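Local coordinates for XC6422 protein (Xanthomonas campestris, PDB 2FUK) that probably acts as a small serine hydrolase of the alpha/beta-hydrolase fold, built without a lid over its presumed active site, at residues H44-E49 against F118-Y123; G51-K56 against V72-F77; I140-G145 against W158-G163. All blocks are in the same frame, centred on the assembly; numbering follows the deposited sequence.

Overall arrangement
The three contacts follow one another across the central mixed sheet of an alpha/beta-hydrolase. Contact 1 lies in the middle, where the loop after strand 38-43 meets the start of helix 120-132. Contact 2, its centre about 10 Å away, joins the same loop further on to strand 71-75; along the chain it is nested inside the span that contact 1 closes. Contact 3 comes later in sequence and pairs the end of strand 136-140 with strand 158-163, about 12 Å from contact 1 and 18 Å from contact 2, between centres. Contact 1 touches contact 2 through His44 and contact 3 through Phe118 and Ser119, the presumed nucleophile; contacts 2 and 3 do not touch.

Contact 1 of 3, residues H44-E49 against F118-Y123; sequences HPLSTE and FSFGAY
Phe120, at the start of helix 120-132, meets Leu46, the carbonyl carbon of Pro45 and the carbonyl oxygen of His44. Its CB is pressed tightly by Leu46, with Leu46 CD2 at 3.2 Å and Leu46 N at 3.3 Å, and also faces Pro45 C. CG stands anti to the backbone N (chi1 171°), and the ring meets Leu46 over its surface, off-centre, and His44 O at its edge. On one branch, Phe120 CD2 meets Leu46 CD1 at 3.8 Å, and that methyl makes a CH-pi contact with the ring; the two side chains cross at about a right angle. On the other, Phe120 CD1 has His44 O in the ring plane. The ring also packs edge-to-face with Phe77.

Pro45 turns to a different ring, that of Phe118. Pro45 CG lies 3.7 Å from Phe118 CD2, while Pro45 CA offers a CA-H...O contact to Phe118 O at 3.5 Å. That carbonyl also accepts Gly121 N. Gly121, having no side chain, lets His44 O come within 3.1 Å of Gly121 N, although the angle is poor for a bond.

Between Phe118 and Phe120, Ser119 takes strained backbone angles (phi 55°, psi -113°) and its side chain touches His195. A sharp turn from strand to helix in a GxSxG sequence, faced by the loop after strand 38-43, fits the nucleophile elbow of alpha/beta-hydrolases, beside which the oxyanion hole is usually formed.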
# COMPACT_ATOMS: atom_id res chain seq x y z
N HIS A 44 -17.65 -10.44 0.30
CA HIS A 44 -18.18 -9.21 -0.27
C HIS A 44 -19.58 -8.78 0.21
O HIS A 44 -20.30 -9.56 0.84
CB HIS A 44 -18.15 -9.30 -1.81
CG HIS A 44 -19.18 -10.22 -2.39
ND1 HIS A 44 -18.86 -11.40 -3.02
CD2 HIS A 44 -20.52 -10.11 -2.46
CE1 HIS A 44 -19.97 -11.98 -3.46
NE2 HIS A 44 -20.99 -11.22 -3.13
N PRO A 45 -19.96 -7.52 -0.07
CA PRO A 45 -21.26 -6.97 0.32
C PRO A 45 -22.45 -7.45 -0.51
O PRO A 45 -22.29 -8.21 -1.46
CB PRO A 45 -21.02 -5.46 0.23
CG PRO A 45 -20.08 -5.35 -0.91
CD PRO A 45 -19.09 -6.47 -0.63
N LEU A 46 -23.65 -6.99 -0.14
CA LEU A 46 -24.88 -7.42 -0.82
C LEU A 46 -24.78 -7.74 -2.29
O LEU A 46 -24.44 -6.89 -3.12
CB LEU A 46 -26.02 -6.43 -0.60
CG LEU A 46 -27.02 -6.85 0.48
CD1 LEU A 46 -27.39 -8.33 0.34
CD2 LEU A 46 -26.42 -6.60 1.84
N SER A 47 -25.12 -8.98 -2.59
CA SER A 47 -25.10 -9.51 -3.95
C SER A 47 -26.14 -8.81 -4.81
O SER A 47 -25.90 -8.50 -5.97
CB SER A 47 -25.38 -11.01 -3.92
OG SER A 47 -24.47 -11.71 -3.08
N THR A 48 -27.31 -8.56 -4.21
CA THR A 48 -28.39 -7.92 -4.93
C THR A 48 -28.08 -6.46 -5.26
O THR A 48 -28.82 -5.84 -6.03
CB THR A 48 -29.72 -8.03 -4.14
OG1 THR A 48 -29.58 -7.43 -2.84
CG2 THR A 48 -30.10 -9.50 -3.96
N GLU A 49 -27.01 -5.91 -4.69
CA GLU A 49 -26.61 -4.53 -4.97
C GLU A 49 -25.18 -4.51 -5.55
O GLU A 49 -24.87 -5.30 -6.43
CB GLU A 49 -26.69 -3.66 -3.72
CG GLU A 49 -28.12 -3.27 -3.35
CD GLU A 49 -29.02 -4.46 -3.22
OE1 GLU A 49 -28.66 -5.37 -2.45
OE2 GLU A 49 -30.08 -4.50 -3.89
N PHE A 118 -17.11 -7.45 4.47
CA PHE A 118 -17.62 -6.09 4.42
C PHE A 118 -19.14 -6.10 4.31
O PHE A 118 -19.69 -6.72 3.39
CB PHE A 118 -16.99 -5.35 3.23
CG PHE A 118 -17.63 -4.02 2.92
CD1 PHE A 118 -17.94 -3.12 3.94
CD2 PHE A 118 -17.89 -3.65 1.60
CE1 PHE A 118 -18.51 -1.88 3.65
CE2 PHE A 118 -18.46 -2.41 1.30
CZ PHE A 118 -18.77 -1.52 2.33
N SER A 119 -19.79 -5.44 5.26
CA SER A 119 -21.25 -5.31 5.32
C SER A 119 -21.93 -6.69 5.30
O SER A 119 -21.81 -7.45 6.26
CB SER A 119 -21.74 -4.42 4.17
OG SER A 119 -22.95 -3.75 4.51
N PHE A 120 -22.66 -7.00 4.23
CA PHE A 120 -23.30 -8.32 4.15
C PHE A 120 -22.25 -9.40 4.37
O PHE A 120 -22.53 -10.42 4.99
CB PHE A 120 -23.98 -8.50 2.78
CG PHE A 120 -24.48 -9.90 2.53
CD1 PHE A 120 -23.76 -10.78 1.71
CD2 PHE A 120 -25.66 -10.35 3.10
CE1 PHE A 120 -24.22 -12.08 1.47
CE2 PHE A 120 -26.13 -11.65 2.87
CZ PHE A 120 -25.40 -12.51 2.05
N GLY A 121 -21.05 -9.16 3.85
CA GLY A 121 -19.98 -10.13 4.01
C GLY A 121 -19.53 -10.28 5.45
O GLY A 121 -19.01 -11.32 5.84
N ALA A 122 -19.72 -9.23 6.24
CA ALA A 122 -19.35 -9.27 7.65
C ALA A 122 -20.41 -10.09 8.38
O ALA A 122 -20.11 -10.83 9.33
CB ALA A 122 -19.28 -7.86 8.22
N TYR A 123 -21.66 -9.97 7.94
CA TYR A 123 -22.74 -10.73 8.55
C TYR A 123 -22.51 -12.22 8.30
O TYR A 123 -22.58 -13.02 9.22
CB TYR A 123 -24.10 -10.30 7.97
CG TYR A 123 -25.25 -11.25 8.27
CD1 TYR A 123 -25.72 -11.41 9.57
CD2 TYR A 123 -25.87 -11.96 7.24
CE1 TYR A 123 -26.80 -12.27 9.85
CE2 TYR A 123 -26.94 -12.81 7.50
CZ TYR A 123 -27.41 -12.96 8.81
OH TYR A 123 -28.48 -13.79 9.07

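Contact 2 of 3, residues G51-K56 against V72-F77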
# COMPACT_ATOMS: atom_id res chain seq x y z
N GLY A 51 -22.24 -5.77 -4.75
CA GLY A 51 -21.25 -6.66 -4.17
C GLY A 51 -20.65 -7.77 -5.02
O GLY A 51 -21.36 -8.49 -5.72
N SER A 52 -19.33 -7.90 -4.94
CA SER A 52 -18.58 -8.92 -5.66
C SER A 52 -17.14 -8.94 -5.17
O SER A 52 -16.73 -8.08 -4.38
CB SER A 52 -18.58 -8.66 -7.17
OG SER A 52 -17.70 -7.60 -7.50
N MET A 53 -16.37 -9.92 -5.65
CA MET A 53 -14.97 -10.07 -5.28
C MET A 53 -14.17 -8.85 -5.74
O MET A 53 -13.05 -8.64 -5.30
CB MET A 53 -14.36 -11.32 -5.95
CG MET A 53 -13.93 -11.08 -7.42
SD MET A 53 -13.07 -12.45 -8.29
CE MET A 53 -14.36 -13.57 -8.14
N HIS A 54 -14.76 -8.05 -6.63
CA HIS A 54 -14.08 -6.87 -7.17
C HIS A 54 -14.40 -5.55 -6.48
O HIS A 54 -13.85 -4.51 -6.85
CB HIS A 54 -14.36 -6.78 -8.67
CG HIS A 54 -14.01 -8.02 -9.43
ND1 HIS A 54 -14.95 -8.86 -9.97
CD2 HIS A 54 -12.80 -8.58 -9.70
CE1 HIS A 54 -14.35 -9.89 -10.55
NE2 HIS A 54 -13.04 -9.74 -10.40
N ASN A 55 -15.29 -5.59 -5.49
CA ASN A 55 -15.67 -4.40 -4.73
C ASN A 55 -14.38 -3.75 -4.20
O ASN A 55 -13.49 -4.46 -3.72
CB ASN A 55 -16.57 -4.82 -3.57
CG ASN A 55 -16.93 -3.67 -2.66
OD1 ASN A 55 -17.90 -2.94 -2.91
ND2 ASN A 55 -16.15 -3.50 -1.60
N LYS A 56 -14.27 -2.42 -4.30
CA LYS A 56 -13.08 -1.70 -3.85
C LYS A 56 -12.73 -1.87 -2.37
O LYS A 56 -11.55 -1.92 -2.00
CB LYS A 56 -13.23 -0.21 -4.18
CG LYS A 56 -13.44 0.10 -5.67
CD LYS A 56 -13.82 1.58 -5.85
CE LYS A 56 -14.16 1.95 -7.30
NZ LYS A 56 -13.01 1.78 -8.24
N VAL A 72 -4.41 -14.17 0.48
CA VAL A 72 -5.82 -13.85 0.56
C VAL A 72 -6.69 -14.48 -0.51
O VAL A 72 -6.32 -14.54 -1.68
CB VAL A 72 -6.04 -12.32 0.55
CG1 VAL A 72 -5.28 -11.70 1.71
CG2 VAL A 72 -5.57 -11.73 -0.75
N VAL A 73 -7.85 -14.97 -0.09
CA VAL A 73 -8.80 -15.58 -1.01
C VAL A 73 -10.07 -14.76 -1.06
O VAL A 73 -10.65 -14.43 -0.02
CB VAL A 73 -9.16 -17.02 -0.56
CG1 VAL A 73 -10.22 -17.61 -1.49
CG2 VAL A 73 -7.92 -17.89 -0.55
N ARG A 74 -10.49 -14.41 -2.27
CA ARG A 74 -11.73 -13.67 -2.48
C ARG A 74 -12.63 -14.60 -3.28
O ARG A 74 -12.14 -15.51 -3.95
CB ARG A 74 -11.47 -12.38 -3.27
CG ARG A 74 -10.72 -11.32 -2.49
CD ARG A 74 -10.41 -10.12 -3.37
NE ARG A 74 -9.38 -10.43 -4.36
CZ ARG A 74 -9.54 -10.35 -5.68
NH1 ARG A 74 -8.52 -10.66 -6.48
NH2 ARG A 74 -10.70 -9.97 -6.20
N PHE A 75 -13.93 -14.38 -3.21
CA PHE A 75 -14.84 -15.23 -3.97
C PHE A 75 -16.21 -14.59 -4.09
O PHE A 75 -16.59 -13.72 -3.29
CB PHE A 75 -14.95 -16.62 -3.32
CG PHE A 75 -15.81 -16.66 -2.08
CD1 PHE A 75 -17.14 -17.06 -2.16
CD2 PHE A 75 -15.28 -16.33 -0.84
CE1 PHE A 75 -17.94 -17.13 -1.01
CE2 PHE A 75 -16.06 -16.39 0.31
CZ PHE A 75 -17.40 -16.79 0.23
N ASN A 76 -16.95 -15.01 -5.11
CA ASN A 76 -18.29 -14.50 -5.33
C ASN A 76 -19.32 -15.43 -4.70
O ASN A 76 -19.27 -16.64 -4.91
CB ASN A 76 -18.58 -14.37 -6.83
CG ASN A 76 -17.93 -13.15 -7.44
OD1 ASN A 76 -17.71 -12.15 -6.75
ND2 ASN A 76 -17.65 -13.20 -8.74
N PHE A 77 -20.22 -14.86 -3.91
CA PHE A 77 -21.29 -15.64 -3.30
C PHE A 77 -22.20 -16.09 -4.44
O PHE A 77 -22.14 -15.55 -5.54
CB PHE A 77 -22.11 -14.78 -2.33
CG PHE A 77 -21.46 -14.57 -0.99
CD1 PHE A 77 -21.10 -15.65 -0.19
CD2 PHE A 77 -21.24 -13.28 -0.50
CE1 PHE A 77 -20.53 -15.45 1.08
CE2 PHE A 77 -20.67 -13.07 0.76
CZ PHE A 77 -20.32 -14.16 1.55
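The guanidinium of Arg74 turns its edge to the turn at Met53: Met53 O lies near the guanidinium plane and accepts Arg74 NH2 at 2.8 Å (147° at the hydrogen), the donor standing well above the carbonyl plane. His54 CD2 is at the same edge. The His54 ring, in turn, carries Met53 CG over the centre of one face, 3.3 Å above its plane. The third flat group, the Asn76 amide, accepts Met53 N through OD1, 2.8 Å away and fairly straight at 155°.

Both backbone polar groups of Met53 are thus taken by side chains of residues 72-77, and its own side chain lies between them, crossing each at about a right angle. Met53 CG passes 3.6 Å from Arg74 NH2; a bend at chi3 (61°) then brings CE to 3.4 Å from Asn76 ND2. Phe75 N, buried by this contact with Met53 CB the nearest atom across it, has no partner in the model. Ser52 OG accepts His54 N, forming an ST turn.

Lys56 NZ forms a salt bridge with Asp32 of the second subunit. Asp27 forms another with Arg74 NH1, and Asp23 receives Asn76 ND2, so strand 20-27 holds the other ends of both polar groups. The loop therefore packs beside strand 71-75, which runs between strands 20-27 and 38-43, just before helix 56-66 begins.

Contact 3 of 3, residues I140-G145 against W158-G163; sequences IAPPAG and WLVIQG
Ile140 and Ile161 form a parallel beta bridge, their CA atoms 4.9 Å apart, where strand 136-140 ends alongside strand 158-163 in the central sheet of the alpha/beta-hydrolase fold. Both side chains point to the same face of the sheet, on which Ile161 packs against helix 201-212 and Ile140 against Phe197. The two side chains do not touch each other; the closer approaches are made by other groups.

Past the bridge, residues 141-145 leave the sheet. Ala141 has backbone angles of the left-handed helical region, and the turn swings Pro142 across Val160 and Gln162, which project from the face of the strand that Ile161 does not use. The Pro142 ring lies obliquely to Val160, its CD 3.9 Å and its CG 4.0 Å from Val160 CG1. That methyl is anti to the backbone N (chi1 172°), the position that directs it at the proline; the other branch, Val160 CG2, sits 3.4 Å above one face of the Trp158 ring, offset toward the rim.

Gln162 also runs obliquely to Pro142. A bend at chi2 turns the carboxamide carbon toward Ala141 and Pro142, and the amide end settles beside them. Helix 171-178 closes over this group, Val174 touching both Pro142 and Gln162. The Gln162 side chain also borders a putative Ser-His-Asp triad, so this buried corner probably lies beside the active site.

One backbone hydrogen bond fastens the departing loop: Ala141 N donates to Ile161 O at 2.9 Å, nearly straight at 168°.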
# COMPACT_ATOMS: atom_id res chain seq x y z
N ILE A 140 -16.01 -5.37 8.71
CA ILE A 140 -16.01 -4.01 8.23
C ILE A 140 -17.47 -3.62 8.00
O ILE A 140 -18.15 -4.20 7.16
CB ILE A 140 -15.22 -3.89 6.91
CG1 ILE A 140 -13.79 -4.41 7.11
CG2 ILE A 140 -15.21 -2.43 6.45
CD1 ILE A 140 -12.97 -4.49 5.83
N ALA A 141 -17.94 -2.64 8.76
CA ALA A 141 -19.32 -2.17 8.68
C ALA A 141 -20.33 -3.29 8.90
O ALA A 141 -21.21 -3.53 8.05
CB ALA A 141 -19.56 -1.49 7.33
N PRO A 142 -20.24 -4.00 10.04
CA PRO A 142 -21.20 -5.08 10.29
C PRO A 142 -22.58 -4.43 10.27
O PRO A 142 -22.82 -3.48 11.00
CB PRO A 142 -20.81 -5.58 11.68
CG PRO A 142 -20.21 -4.36 12.33
CD PRO A 142 -19.38 -3.77 11.21
N PRO A 143 -23.48 -4.94 9.43
CA PRO A 143 -24.83 -4.39 9.32
C PRO A 143 -25.78 -4.59 10.49
O PRO A 143 -26.84 -5.20 10.33
CB PRO A 143 -25.34 -5.02 8.03
CG PRO A 143 -24.73 -6.38 8.09
CD PRO A 143 -23.30 -6.08 8.51
N ALA A 144 -25.41 -4.09 11.67
CA ALA A 144 -26.28 -4.22 12.83
C ALA A 144 -27.54 -3.41 12.54
O ALA A 144 -27.50 -2.38 11.86
CB ALA A 144 -25.59 -3.68 14.07
N GLY A 145 -28.66 -3.89 13.06
CA GLY A 145 -29.92 -3.21 12.83
C GLY A 145 -30.69 -3.77 11.65
O GLY A 145 -31.90 -3.52 11.54
N TRP A 158 -11.00 -10.47 17.41
CA TRP A 158 -12.00 -9.94 16.50
C TRP A 158 -11.87 -8.42 16.39
O TRP A 158 -11.82 -7.71 17.40
CB TRP A 158 -13.39 -10.34 17.03
CG TRP A 158 -14.58 -9.84 16.26
CD1 TRP A 158 -14.62 -9.46 14.95
CD2 TRP A 158 -15.91 -9.68 16.77
NE1 TRP A 158 -15.90 -9.08 14.61
CE2 TRP A 158 -16.71 -9.20 15.71
CE3 TRP A 158 -16.50 -9.90 18.02
CZ2 TRP A 158 -18.07 -8.94 15.86
CZ3 TRP A 158 -17.86 -9.64 18.17
CH2 TRP A 158 -18.63 -9.16 17.10
N LEU A 159 -11.82 -7.94 15.16
CA LEU A 159 -11.68 -6.51 14.88
C LEU A 159 -12.87 -5.97 14.10
O LEU A 159 -13.28 -6.57 13.10
CB LEU A 159 -10.40 -6.26 14.08
CG LEU A 159 -10.17 -4.86 13.51
CD1 LEU A 159 -9.96 -3.86 14.63
CD2 LEU A 159 -8.95 -4.89 12.59
N VAL A 160 -13.41 -4.85 14.56
CA VAL A 160 -14.54 -4.20 13.90
C VAL A 160 -14.12 -2.80 13.47
O VAL A 160 -13.56 -2.04 14.27
CB VAL A 160 -15.77 -4.09 14.83
CG1 VAL A 160 -16.85 -3.24 14.16
CG2 VAL A 160 -16.32 -5.47 15.14
N ILE A 161 -14.38 -2.46 12.21
CA ILE A 161 -14.07 -1.14 11.68
C ILE A 161 -15.37 -0.54 11.16
O ILE A 161 -16.07 -1.15 10.35
CB ILE A 161 -13.04 -1.23 10.54
CG1 ILE A 161 -11.74 -1.81 11.10
CG2 ILE A 161 -12.82 0.15 9.92
CD1 ILE A 161 -10.71 -2.14 10.05
N GLN A 162 -15.70 0.65 11.64
CA GLN A 162 -16.94 1.30 11.25
C GLN A 162 -16.80 2.76 10.85
O GLN A 162 -16.20 3.55 11.57
CB GLN A 162 -17.95 1.19 12.40
CG GLN A 162 -19.26 1.93 12.16
CD GLN A 162 -20.06 1.30 11.04
OE1 GLN A 162 -20.59 1.98 10.16
NE2 GLN A 162 -20.16 -0.02 11.07
N GLY A 163 -17.37 3.12 9.70
CA GLY A 163 -17.32 4.51 9.28
C GLY A 163 -18.37 5.25 10.09
O GLY A 163 -19.52 4.81 10.17